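Local coordinates for alpha-galactosidase 1 (Saccharomyces cerevisiae, PDB 3LRL), which hydrolyses terminal, non-reducing alpha-D-galactose residues from alpha-galactosides such as galactose oligosaccharides, galactomannans and galactolipids, at residues 70-75 against 111-116; 119-124 against 149-154; 165-170 against 181-186. The protein carries 1 engineered substitution. All coordinates share one frame; numbering follows the deposited sequence.

Contact 1. Residues 70-75 against 111-116; sequences ILDDCW and GMYSSA. With GLA (alpha-D-galactopyranose), chain D.
Ile70 and Gly111 are parallel bridge partners, their CA atoms 4.0 Å apart, and Leu71 N donates to Gly111 O (2.8 Å) where 70-75 leaves the sheet. A CB on Gly111 would collide with Ile70 CG1, so a larger residue would probably not fit without a shift of Ile70. Further on, Trp75 turns back onto 111-116. Its NE1 donates to Tyr113 O (3.0 Å), with the acceptor 17° out of the indole plane. Met112 bends at chi3 (73°) and sets its methyl CE over the indole face, 3.3 Å from the centroid of the six-membered ring and 7° off the normal, a CH-pi contact within a Met-aromatic pair. One face of the Tyr113 ring lies against Asp72 and Asp73, with Asp72 OD2 and Asp73 N above it toward the rim and Asp73 CG 3.4 Å from CE1. Asp73 N donates to Asp72 OD2 (2.7 Å) from above the carboxylate plane, and Cys74 N donates to Asp73 OD1. Asp72 OD1 forms a salt bridge with Lys147, while Asp73 OD2 accepts a bond from galactose O6 (3.1 Å). These bonds limit rotation of both substrate-binding carboxylates at the barrel mouth, with the Tyr113 ring packed beneath them.

Contact 2. Residues 119-124 against 149-154; sequences YTCAGY and DNCYNK. With GLA (alpha-D-galactopyranose), chain D; GLC (alpha-D-glucopyranose), chain B.
Asp149, the catalytic nucleophile, lies against the sulfur of Cys121, its OD2 3.2 Å from SG. Its other oxygen, OD1, receives Asn150 N on the anti lone pair (2.7 Å), which limits rotation of the carboxylate. Asn150 itself turns away from 119-124: its OD1 takes a nearly straight bond from Asn153 ND2 (2.8 Å, 172°), with the donor above the carbonyl plane of Asn150, and its ND2 bonds Gln190. Cys151 makes the covalent link, a disulfide to Cys121 with SG to SG 2.0 Å and chi3 92°, close to the relaxed right angle. The bridge borders the sugar site, for Cys121 SG is 3.1 Å from galactose O5. Tyr152, whose backbone adopts a left-handed conformation, brings its ring against the other segment. The edge of Tyr119 points at its face in a T-shaped pair, centroids 6.0 Å apart and planes at 87°, while Tyr119 CB approaches Tyr152 CD1 to 3.7 Å. The edge of the Tyr152 ring also faces carbonyls of the type I turn 120-123, with CE1 3.5 Å from Thr120 O. Beyond this pair the second subunit closes in: its Val19 N bonds Tyr152 OH and its Pro21 packs on Tyr119. Asn153 rests on Arg166, and Lys154 meets Tyr164 of the second subunit. The contact therefore ties together two loops of the TIM barrel, one running from strand 109-115 to helix 131-140 and the other from strand 145-149 to helix 160-176, which follow two adjacent strands of the parallel sheet.

Contact 3. Residues 165-170 against 181-186; sequences HRYKAM and VFYSLC. Engineered in segment 181-186: Val181 (natural residue Ile). With GLA (alpha-D-galactopyranose), chain D.
Tyr183 reaches from strand 182-185 to helix 165-170 with the whole length of its side chain. At CB the chain sets out toward the helix, and CG stands anti to the backbone N (chi1 -170°), which carries the ring outward from the sheet. One ring face is overlaid near its rim by Leu185 CD1, 3.4 Å above the plane. CE1 approaches Met170 CG at 4.0 Å, whereas at the ring edge CE2 lies 3.5 Å from Tyr167 O. At the tip, OH donates to that same carbonyl oxygen (2.7 Å), in the carbonyl plane and on a lone pair, with a C=O...donor angle of 131°. The hydroxyl also abuts Met170 CB at 3.3 Å. This is the return half of a beta-alpha-beta unit of the TIM barrel, strand 145-149, helix 160-176 and strand 182-185; helix and strand segments run nearly antiparallel (157°), their axes 10.5 Å apart. A phenylalanine in place of Tyr183 would probably leave Tyr167 O without this side-chain donor and open a small gap beside Met170 CB. About one turn of helix earlier than Met170, the side chain of Tyr167 crosses that of Tyr183 at about a right angle, with the Tyr183 hydroxyl at its ring edge. Tyr167 CD2 packs on Leu185 CG (3.8 Å), the two side chains meeting at a slant. Next to Leu185, Cys186 directs its CB away from the helix, and its SG comes within 3.3 Å of galactose O3.

The three contacts lie on the same side of the chain's centre and each touches the bound galactose. Contacts 1 and 2, with centres about 11 Å apart, join at two probable hydrogen bonds: Asp73 OD1 to Thr120 OG1 (2.7 Å) and Tyr113 OH to Asp149 OD2 (2.7 Å), the latter tying the nucleophile to the strand of contact 1. Contact 3 reaches the nucleophile's backbone, since Tyr167 OH probably bonds Asp149 O (2.7 Å). Arg166 NH1 bridges to contact 1 at Ala116 O (3.0 Å) and, more weakly, to Asn150 OD1 of contact 2. Arg205 NH1 also bonds the galactose, from the strand beside 182-185.

Contact 1. Residues 70-75 against 111-116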
loop_
_atom_site.group_PDB
_atom_site.type_symbol
_atom_site.label_atom_id
_atom_site.label_comp_id
_atom_site.label_asym_id
_atom_site.label_seq_id
_atom_site.Cartn_x
_atom_site.Cartn_y
_atom_site.Cartn_z
ATOM N N ILE A 70 -2.558 7.762 -36.032
ATOM C CA ILE A 70 -2.431 8.585 -34.833
ATOM C C ILE A 70 -1.148 9.406 -34.792
ATOM O O ILE A 70 -0.062 8.856 -34.656
ATOM C CB ILE A 70 -2.555 7.748 -33.553
ATOM C CG1 ILE A 70 -3.823 6.882 -33.594
ATOM C CG2 ILE A 70 -2.550 8.675 -32.337
ATOM C CD1 ILE A 70 -3.776 5.619 -32.712
ATOM N N LEU A 71 -1.294 10.722 -34.902
ATOM C CA LEU A 71 -0.200 11.660 -34.705
ATOM C C LEU A 71 0.031 11.825 -33.209
ATOM O O LEU A 71 -0.921 12.010 -32.437
ATOM C CB LEU A 71 -0.489 13.012 -35.380
ATOM C CG LEU A 71 0.573 14.117 -35.247
ATOM C CD1 LEU A 71 1.974 13.722 -35.785
ATOM C CD2 LEU A 71 0.105 15.410 -35.892
ATOM N N ASP A 72 1.296 11.748 -32.804
ATOM C CA ASP A 72 1.658 11.669 -31.394
ATOM C C ASP A 72 2.271 13.004 -30.957
ATOM O O ASP A 72 1.967 14.039 -31.544
ATOM C CB ASP A 72 2.580 10.461 -31.150
ATOM C CG ASP A 72 2.530 9.964 -29.715
ATOM O OD1 ASP A 72 1.741 9.030 -29.423
ATOM O OD2 ASP A 72 3.272 10.526 -28.875
ATOM N N ASP A 73 3.128 12.990 -29.944
ATOM C CA ASP A 73 3.691 14.218 -29.376
ATOM C C ASP A 73 4.420 15.096 -30.400
ATOM O O ASP A 73 4.638 14.689 -31.549
ATOM C CB ASP A 73 4.658 13.844 -28.251
ATOM C CG ASP A 73 4.669 14.839 -27.116
ATOM O OD1 ASP A 73 4.352 16.030 -27.299
ATOM O OD2 ASP A 73 5.024 14.408 -26.014
ATOM N N CYS A 74 4.782 16.304 -29.965
ATOM C CA CYS A 74 5.683 17.235 -30.693
ATOM C C CYS A 74 5.135 17.854 -31.958
ATOM O O CYS A 74 5.907 18.193 -32.844
ATOM C CB CYS A 74 7.015 16.561 -31.055
ATOM S SG CYS A 74 7.603 15.335 -29.885
ATOM N N TRP A 75 3.823 17.997 -32.061
ATOM C CA TRP A 75 3.223 18.531 -33.275
ATOM C C TRP A 75 2.950 20.039 -33.230
ATOM O O TRP A 75 2.715 20.661 -34.259
ATOM C CB TRP A 75 1.933 17.787 -33.559
ATOM C CG TRP A 75 0.902 17.964 -32.503
ATOM C CD1 TRP A 75 0.701 17.166 -31.421
ATOM C CD2 TRP A 75 -0.086 19.018 -32.417
ATOM N NE1 TRP A 75 -0.346 17.642 -30.666
ATOM C CE2 TRP A 75 -0.854 18.770 -31.255
ATOM C CE3 TRP A 75 -0.405 20.129 -33.219
ATOM C CZ2 TRP A 75 -1.917 19.594 -30.866
ATOM C CZ3 TRP A 75 -1.456 20.947 -32.836
ATOM C CH2 TRP A 75 -2.204 20.673 -31.661
ATOM N N GLY A 111 -6.030 10.463 -35.709
ATOM C CA GLY A 111 -5.775 10.644 -34.279
ATOM C C GLY A 111 -4.785 11.747 -33.968
ATOM O O GLY A 111 -3.818 11.992 -34.725
ATOM N N MET A 112 -5.040 12.457 -32.872
ATOM C CA MET A 112 -4.056 13.411 -32.347
ATOM C C MET A 112 -3.781 13.130 -30.886
ATOM O O MET A 112 -4.322 12.193 -30.308
ATOM C CB MET A 112 -4.458 14.863 -32.580
ATOM C CG MET A 112 -4.426 15.296 -34.048
ATOM S SD MET A 112 -4.560 17.086 -34.336
ATOM C CE MET A 112 -2.980 17.705 -33.820
ATOM N N TYR A 113 -2.907 13.939 -30.307
ATOM C CA TYR A 113 -2.372 13.690 -28.989
ATOM C C TYR A 113 -2.297 14.995 -28.173
ATOM O O TYR A 113 -1.988 16.092 -28.701
ATOM C CB TYR A 113 -0.985 13.029 -29.131
ATOM C CG TYR A 113 -0.133 13.078 -27.899
ATOM C CD1 TYR A 113 0.577 14.241 -27.560
ATOM C CD2 TYR A 113 -0.039 11.977 -27.057
ATOM C CE1 TYR A 113 1.343 14.305 -26.417
ATOM C CE2 TYR A 113 0.732 12.028 -25.913
ATOM C CZ TYR A 113 1.419 13.190 -25.603
ATOM O OH TYR A 113 2.167 13.234 -24.458
ATOM N N SER A 114 -2.578 14.855 -26.875
ATOM C CA SER A 114 -2.224 15.868 -25.864
ATOM C C SER A 114 -1.935 15.159 -24.527
ATOM O O SER A 114 -1.899 13.927 -24.465
ATOM C CB SER A 114 -3.344 16.895 -25.691
ATOM O OG SER A 114 -2.829 18.067 -25.068
ATOM N N SER A 115 -1.752 15.943 -23.465
ATOM C CA SER A 115 -1.554 15.405 -22.129
ATOM C C SER A 115 -2.448 16.126 -21.114
ATOM O O SER A 115 -2.585 17.365 -21.158
ATOM C CB SER A 115 -0.062 15.515 -21.745
ATOM O OG SER A 115 0.201 15.019 -20.447
ATOM N N ALA A 116 -3.065 15.351 -20.218
ATOM C CA ALA A 116 -3.773 15.889 -19.042
ATOM C C ALA A 116 -2.764 16.437 -18.029
ATOM O O ALA A 116 -2.619 15.942 -16.910
ATOM C CB ALA A 116 -4.633 14.841 -18.408
HETATM C C1 GLA D . 4.225 8.261 -22.607
HETATM C C2 GLA D . 3.081 7.344 -23.140
HETATM C C3 GLA D . 3.003 7.483 -24.678
HETATM C C4 GLA D . 3.239 8.923 -25.246
HETATM C C5 GLA D . 4.409 9.665 -24.589
HETATM C C6 GLA D . 4.473 11.125 -25.051
HETATM O O2 GLA D . 3.211 5.958 -22.681
HETATM O O3 GLA D . 1.792 6.929 -25.139
HETATM O O4 GLA D . 2.107 9.760 -25.143
HETATM O O5 GLA D . 4.244 9.585 -23.171
HETATM O O6 GLA D . 5.533 11.389 -25.958
HETATM O O HOH W 1 -1.162 14.880 -32.369
#

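Contact 2. Residues 119-124 against 149-154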
loop_
_atom_site.group_PDB
_atom_site.type_symbol
_atom_site.label_atom_id
_atom_site.label_comp_id
_atom_site.label_asym_id
_atom_site.label_seq_id
_atom_site.Cartn_x
_atom_site.Cartn_y
_atom_site.Cartn_z
ATOM N N TYR A 119 2.228 20.227 -19.498
ATOM C CA TYR A 119 3.000 20.010 -20.713
ATOM C C TYR A 119 2.697 18.600 -21.183
ATOM O O TYR A 119 2.182 17.773 -20.404
ATOM C CB TYR A 119 4.516 20.191 -20.455
ATOM C CG TYR A 119 4.883 21.563 -19.923
ATOM C CD1 TYR A 119 5.108 21.766 -18.565
ATOM C CD2 TYR A 119 4.976 22.662 -20.778
ATOM C CE1 TYR A 119 5.428 23.032 -18.063
ATOM C CE2 TYR A 119 5.293 23.945 -20.298
ATOM C CZ TYR A 119 5.519 24.124 -18.938
ATOM O OH TYR A 119 5.837 25.386 -18.455
ATOM N N THR A 120 3.004 18.327 -22.447
ATOM C CA THR A 120 3.036 16.955 -22.928
ATOM C C THR A 120 4.326 16.299 -22.417
ATOM O O THR A 120 5.205 16.976 -21.860
ATOM C CB THR A 120 2.937 16.891 -24.477
ATOM O OG1 THR A 120 4.103 17.471 -25.066
ATOM C CG2 THR A 120 1.686 17.622 -24.992
ATOM N N CYS A 121 4.464 14.990 -22.583
ATOM C CA CYS A 121 5.691 14.325 -22.094
ATOM C C CYS A 121 6.972 14.867 -22.702
ATOM O O CYS A 121 7.987 14.912 -22.028
ATOM C CB CYS A 121 5.624 12.813 -22.246
ATOM S SG CYS A 121 4.212 12.091 -21.420
ATOM N N ALA A 122 6.925 15.307 -23.959
ATOM C CA ALA A 122 8.094 15.911 -24.622
ATOM C C ALA A 122 8.180 17.433 -24.432
ATOM O O ALA A 122 9.019 18.096 -25.047
ATOM C CB ALA A 122 8.118 15.555 -26.092
ATOM N N GLY A 123 7.299 17.984 -23.595
ATOM C CA GLY A 123 7.403 19.387 -23.169
ATOM C C GLY A 123 6.638 20.411 -23.983
ATOM O O GLY A 123 6.835 21.629 -23.820
ATOM N N TYR A 124 5.748 19.934 -24.838
ATOM C CA TYR A 124 4.883 20.831 -25.605
ATOM C C TYR A 124 3.669 21.250 -24.764
ATOM O O TYR A 124 3.479 20.731 -23.679
ATOM C CB TYR A 124 4.511 20.197 -26.959
ATOM C CG TYR A 124 5.726 20.056 -27.860
ATOM C CD1 TYR A 124 6.662 19.039 -27.648
ATOM C CD2 TYR A 124 5.969 20.970 -28.878
ATOM C CE1 TYR A 124 7.807 18.925 -28.443
ATOM C CE2 TYR A 124 7.096 20.861 -29.694
ATOM C CZ TYR A 124 8.017 19.841 -29.466
ATOM O OH TYR A 124 9.130 19.727 -30.273
ATOM N N ASP A 149 -2.516 11.894 -22.613
ATOM C CA ASP A 149 -1.397 11.451 -21.769
ATOM C C ASP A 149 -1.530 11.901 -20.295
ATOM O O ASP A 149 -2.566 12.453 -19.907
ATOM C CB ASP A 149 -0.084 11.952 -22.394
ATOM C CG ASP A 149 1.073 10.978 -22.222
ATOM O OD1 ASP A 149 1.243 10.400 -21.125
ATOM O OD2 ASP A 149 1.834 10.815 -23.193
ATOM N N ASN A 150 -0.482 11.674 -19.489
ATOM C CA ASN A 150 -0.521 11.930 -18.038
ATOM C C ASN A 150 0.746 12.574 -17.452
ATOM O O ASN A 150 1.010 12.502 -16.243
ATOM C CB ASN A 150 -0.845 10.628 -17.315
ATOM C CG ASN A 150 -1.066 10.799 -15.798
ATOM O OD1 ASN A 150 -1.671 11.761 -15.332
ATOM N ND2 ASN A 150 -0.588 9.840 -15.042
ATOM N N CYS A 151 1.533 13.196 -18.316
ATOM C CA CYS A 151 2.735 13.914 -17.896
ATOM C C CYS A 151 2.380 15.296 -17.343
ATOM O O CYS A 151 1.445 15.942 -17.819
ATOM C CB CYS A 151 3.737 14.015 -19.059
ATOM S SG CYS A 151 4.568 12.416 -19.431
ATOM N N TYR A 152 3.129 15.715 -16.323
ATOM C CA TYR A 152 3.026 17.038 -15.702
ATOM C C TYR A 152 1.586 17.361 -15.286
ATOM O O TYR A 152 1.040 18.410 -15.616
ATOM C CB TYR A 152 3.667 18.126 -16.608
ATOM C CG TYR A 152 5.082 17.759 -17.007
ATOM C CD1 TYR A 152 5.372 17.290 -18.296
ATOM C CD2 TYR A 152 6.129 17.843 -16.080
ATOM C CE1 TYR A 152 6.676 16.917 -18.656
ATOM C CE2 TYR A 152 7.423 17.474 -16.418
ATOM C CZ TYR A 152 7.693 17.011 -17.703
ATOM O OH TYR A 152 8.986 16.640 -18.016
ATOM N N ASN A 153 0.988 16.446 -14.538
ATOM C CA ASN A 153 -0.421 16.570 -14.168
ATOM C C ASN A 153 -0.683 17.454 -12.951
ATOM O O ASN A 153 -1.813 17.549 -12.481
ATOM C CB ASN A 153 -1.054 15.189 -13.999
ATOM C CG ASN A 153 -0.312 14.325 -12.998
ATOM O OD1 ASN A 153 0.263 14.832 -12.030
ATOM N ND2 ASN A 153 -0.332 13.013 -13.219
ATOM N N LYS A 154 0.377 18.099 -12.462
ATOM C CA LYS A 154 0.315 19.126 -11.399
ATOM C C LYS A 154 -0.305 18.633 -10.097
ATOM O O LYS A 154 -1.128 19.321 -9.485
ATOM C CB LYS A 154 -0.398 20.394 -11.902
ATOM C CG LYS A 154 0.297 21.068 -13.086
ATOM C CD LYS A 154 -0.636 22.006 -13.845
ATOM C CE LYS A 154 -0.448 23.437 -13.394
ATOM N NZ LYS A 154 -1.481 24.352 -13.978
HETATM C C1 GLA D . 4.225 8.261 -22.607
HETATM C C2 GLA D . 3.081 7.344 -23.140
HETATM C C3 GLA D . 3.003 7.483 -24.678
HETATM C C4 GLA D . 3.239 8.923 -25.246
HETATM C C5 GLA D . 4.409 9.665 -24.589
HETATM C C6 GLA D . 4.473 11.125 -25.051
HETATM O O2 GLA D . 3.211 5.958 -22.681
HETATM O O3 GLA D . 1.792 6.929 -25.139
HETATM O O4 GLA D . 2.107 9.760 -25.143
HETATM O O5 GLA D . 4.244 9.585 -23.171
HETATM O O6 GLA D . 5.533 11.389 -25.958
HETATM C C1 GLC B . 8.749 10.391 -20.371
HETATM C C2 GLC B . 9.168 9.891 -18.970
HETATM C C3 GLC B . 8.665 8.488 -18.607
HETATM C C4 GLC B . 7.208 8.332 -19.045
HETATM C C5 GLC B . 7.105 8.544 -20.549
HETATM C C6 GLC B . 5.635 8.436 -20.910
HETATM O O1 GLC B . 8.445 11.764 -20.264
HETATM O O2 GLC B . 10.581 9.950 -18.841
HETATM O O3 GLC B . 8.758 8.335 -17.218
HETATM O O4 GLC B . 6.654 7.064 -18.746
HETATM O O5 GLC B . 7.598 9.810 -20.977
HETATM O O6 GLC B . 5.519 7.846 -22.178
#

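Contact 3. Residues 165-170 against 181-186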
loop_
_atom_site.group_PDB
_atom_site.type_symbol
_atom_site.label_atom_id
_atom_site.label_comp_id
_atom_site.label_asym_id
_atom_site.label_seq_id
_atom_site.Cartn_x
_atom_site.Cartn_y
_atom_site.Cartn_z
ATOM N N HIS A 165 -11.723 12.592 -12.397
ATOM C CA HIS A 165 -12.210 13.933 -12.687
ATOM C C HIS A 165 -11.330 14.694 -13.683
ATOM O O HIS A 165 -11.853 15.340 -14.586
ATOM C CB HIS A 165 -12.414 14.713 -11.388
ATOM C CG HIS A 165 -13.686 14.354 -10.667
ATOM N ND1 HIS A 165 -14.933 14.440 -11.259
ATOM C CD2 HIS A 165 -13.902 13.922 -9.396
ATOM C CE1 HIS A 165 -15.857 14.061 -10.392
ATOM N NE2 HIS A 165 -15.260 13.755 -9.250
ATOM N N ARG A 166 -10.008 14.595 -13.539
ATOM C CA ARG A 166 -9.073 15.134 -14.541
ATOM C C ARG A 166 -9.311 14.587 -15.973
ATOM O O ARG A 166 -9.368 15.352 -16.940
ATOM C CB ARG A 166 -7.613 14.945 -14.092
ATOM C CG ARG A 166 -6.554 15.599 -15.020
ATOM C CD ARG A 166 -5.159 15.681 -14.379
ATOM N NE ARG A 166 -4.780 14.434 -13.717
ATOM C CZ ARG A 166 -4.117 13.439 -14.294
ATOM N NH1 ARG A 166 -3.693 13.533 -15.571
ATOM N NH2 ARG A 166 -3.862 12.347 -13.576
ATOM N N TYR A 167 -9.504 13.281 -16.086
ATOM C CA TYR A 167 -9.851 12.655 -17.347
ATOM C C TYR A 167 -11.290 12.863 -17.845
ATOM O O TYR A 167 -11.543 12.873 -19.055
ATOM C CB TYR A 167 -9.434 11.186 -17.337
ATOM C CG TYR A 167 -7.934 11.108 -17.510
ATOM C CD1 TYR A 167 -7.086 10.900 -16.402
ATOM C CD2 TYR A 167 -7.342 11.348 -18.767
ATOM C CE1 TYR A 167 -5.706 10.885 -16.557
ATOM C CE2 TYR A 167 -5.944 11.323 -18.919
ATOM C CZ TYR A 167 -5.149 11.088 -17.803
ATOM O OH TYR A 167 -3.791 11.067 -17.919
ATOM N N LYS A 168 -12.219 13.037 -16.911
ATOM C CA LYS A 168 -13.597 13.321 -17.240
ATOM C C LYS A 168 -13.711 14.718 -17.848
ATOM O O LYS A 168 -14.584 14.968 -18.693
ATOM C CB LYS A 168 -14.475 13.196 -15.997
ATOM C CG LYS A 168 -15.944 13.420 -16.273
ATOM C CD LYS A 168 -16.774 13.143 -15.033
ATOM C CE LYS A 168 -18.244 13.113 -15.382
ATOM N NZ LYS A 168 -18.688 14.505 -15.518
ATOM N N ALA A 169 -12.831 15.614 -17.419
ATOM C CA ALA A 169 -12.827 16.994 -17.903
ATOM C C ALA A 169 -12.611 17.113 -19.418
ATOM O O ALA A 169 -13.355 17.848 -20.083
ATOM C CB ALA A 169 -11.836 17.864 -17.101
ATOM N N MET A 170 -11.625 16.392 -19.963
ATOM C CA MET A 170 -11.469 16.247 -21.420
ATOM C C MET A 170 -12.607 15.425 -22.085
ATOM O O MET A 170 -13.054 15.757 -23.193
ATOM C CB MET A 170 -10.100 15.655 -21.799
ATOM C CG MET A 170 -9.809 15.668 -23.327
ATOM S SD MET A 170 -10.049 17.297 -24.131
ATOM C CE MET A 170 -8.507 18.134 -23.757
ATOM N N VAL A 181 -15.440 11.606 -31.112
ATOM C CA VAL A 181 -14.006 11.423 -30.927
ATOM C C VAL A 181 -13.810 10.159 -30.092
ATOM O O VAL A 181 -14.333 10.052 -28.963
ATOM C CB VAL A 181 -13.311 12.701 -30.312
ATOM C CG1 VAL A 181 -11.841 12.439 -29.920
ATOM C CG2 VAL A 181 -13.356 13.903 -31.285
ATOM N N PHE A 182 -13.125 9.179 -30.664
ATOM C CA PHE A 182 -12.676 8.019 -29.913
ATOM C C PHE A 182 -11.682 8.524 -28.859
ATOM O O PHE A 182 -10.723 9.222 -29.189
ATOM C CB PHE A 182 -11.984 7.028 -30.846
ATOM C CG PHE A 182 -11.757 5.672 -30.237
ATOM C CD1 PHE A 182 -10.783 5.482 -29.255
ATOM C CD2 PHE A 182 -12.509 4.579 -30.659
ATOM C CE1 PHE A 182 -10.576 4.226 -28.700
ATOM C CE2 PHE A 182 -12.310 3.327 -30.118
ATOM C CZ PHE A 182 -11.343 3.162 -29.125
ATOM N N TYR A 183 -11.942 8.198 -27.596
ATOM C CA TYR A 183 -11.195 8.752 -26.468
ATOM C C TYR A 183 -10.330 7.694 -25.812
ATOM O O TYR A 183 -10.829 6.728 -25.239
ATOM C CB TYR A 183 -12.166 9.352 -25.453
ATOM C CG TYR A 183 -11.546 10.167 -24.339
ATOM C CD1 TYR A 183 -10.378 10.913 -24.538
ATOM C CD2 TYR A 183 -12.161 10.225 -23.098
ATOM C CE1 TYR A 183 -9.823 11.678 -23.512
ATOM C CE2 TYR A 183 -11.613 10.979 -22.050
ATOM C CZ TYR A 183 -10.460 11.715 -22.263
ATOM O OH TYR A 183 -9.957 12.456 -21.212
ATOM N N SER A 184 -9.023 7.906 -25.915
ATOM C CA SER A 184 -8.010 6.952 -25.498
ATOM C C SER A 184 -7.180 7.522 -24.344
ATOM O O SER A 184 -6.337 8.393 -24.559
ATOM C CB SER A 184 -7.113 6.660 -26.701
ATOM O OG SER A 184 -5.838 6.150 -26.318
ATOM N N LEU A 185 -7.440 7.037 -23.126
ATOM C CA LEU A 185 -6.675 7.435 -21.929
ATOM C C LEU A 185 -5.265 6.846 -21.937
ATOM O O LEU A 185 -5.067 5.676 -22.290
ATOM C CB LEU A 185 -7.403 7.025 -20.647
ATOM C CG LEU A 185 -8.462 7.902 -19.961
ATOM C CD1 LEU A 185 -9.360 8.652 -20.911
ATOM C CD2 LEU A 185 -9.298 7.081 -18.934
ATOM N N CYS A 186 -4.296 7.679 -21.565
ATOM C CA CYS A 186 -2.896 7.277 -21.398
ATOM C C CYS A 186 -2.421 7.767 -20.024
ATOM O O CYS A 186 -1.735 8.775 -19.913
ATOM C CB CYS A 186 -2.059 7.853 -22.538
ATOM S SG CYS A 186 -0.345 7.309 -22.641
HETATM C C1 GLA D . 4.225 8.261 -22.607
HETATM C C2 GLA D . 3.081 7.344 -23.140
HETATM C C3 GLA D . 3.003 7.483 -24.678
HETATM C C4 GLA D . 3.239 8.923 -25.246
HETATM C C5 GLA D . 4.409 9.665 -24.589
HETATM C C6 GLA D . 4.473 11.125 -25.051
HETATM O O2 GLA D . 3.211 5.958 -22.681
HETATM O O3 GLA D . 1.792 6.929 -25.139
HETATM O O4 GLA D . 2.107 9.760 -25.143
HETATM O O5 GLA D . 4.244 9.585 -23.171
HETATM O O6 GLA D . 5.533 11.389 -25.958
#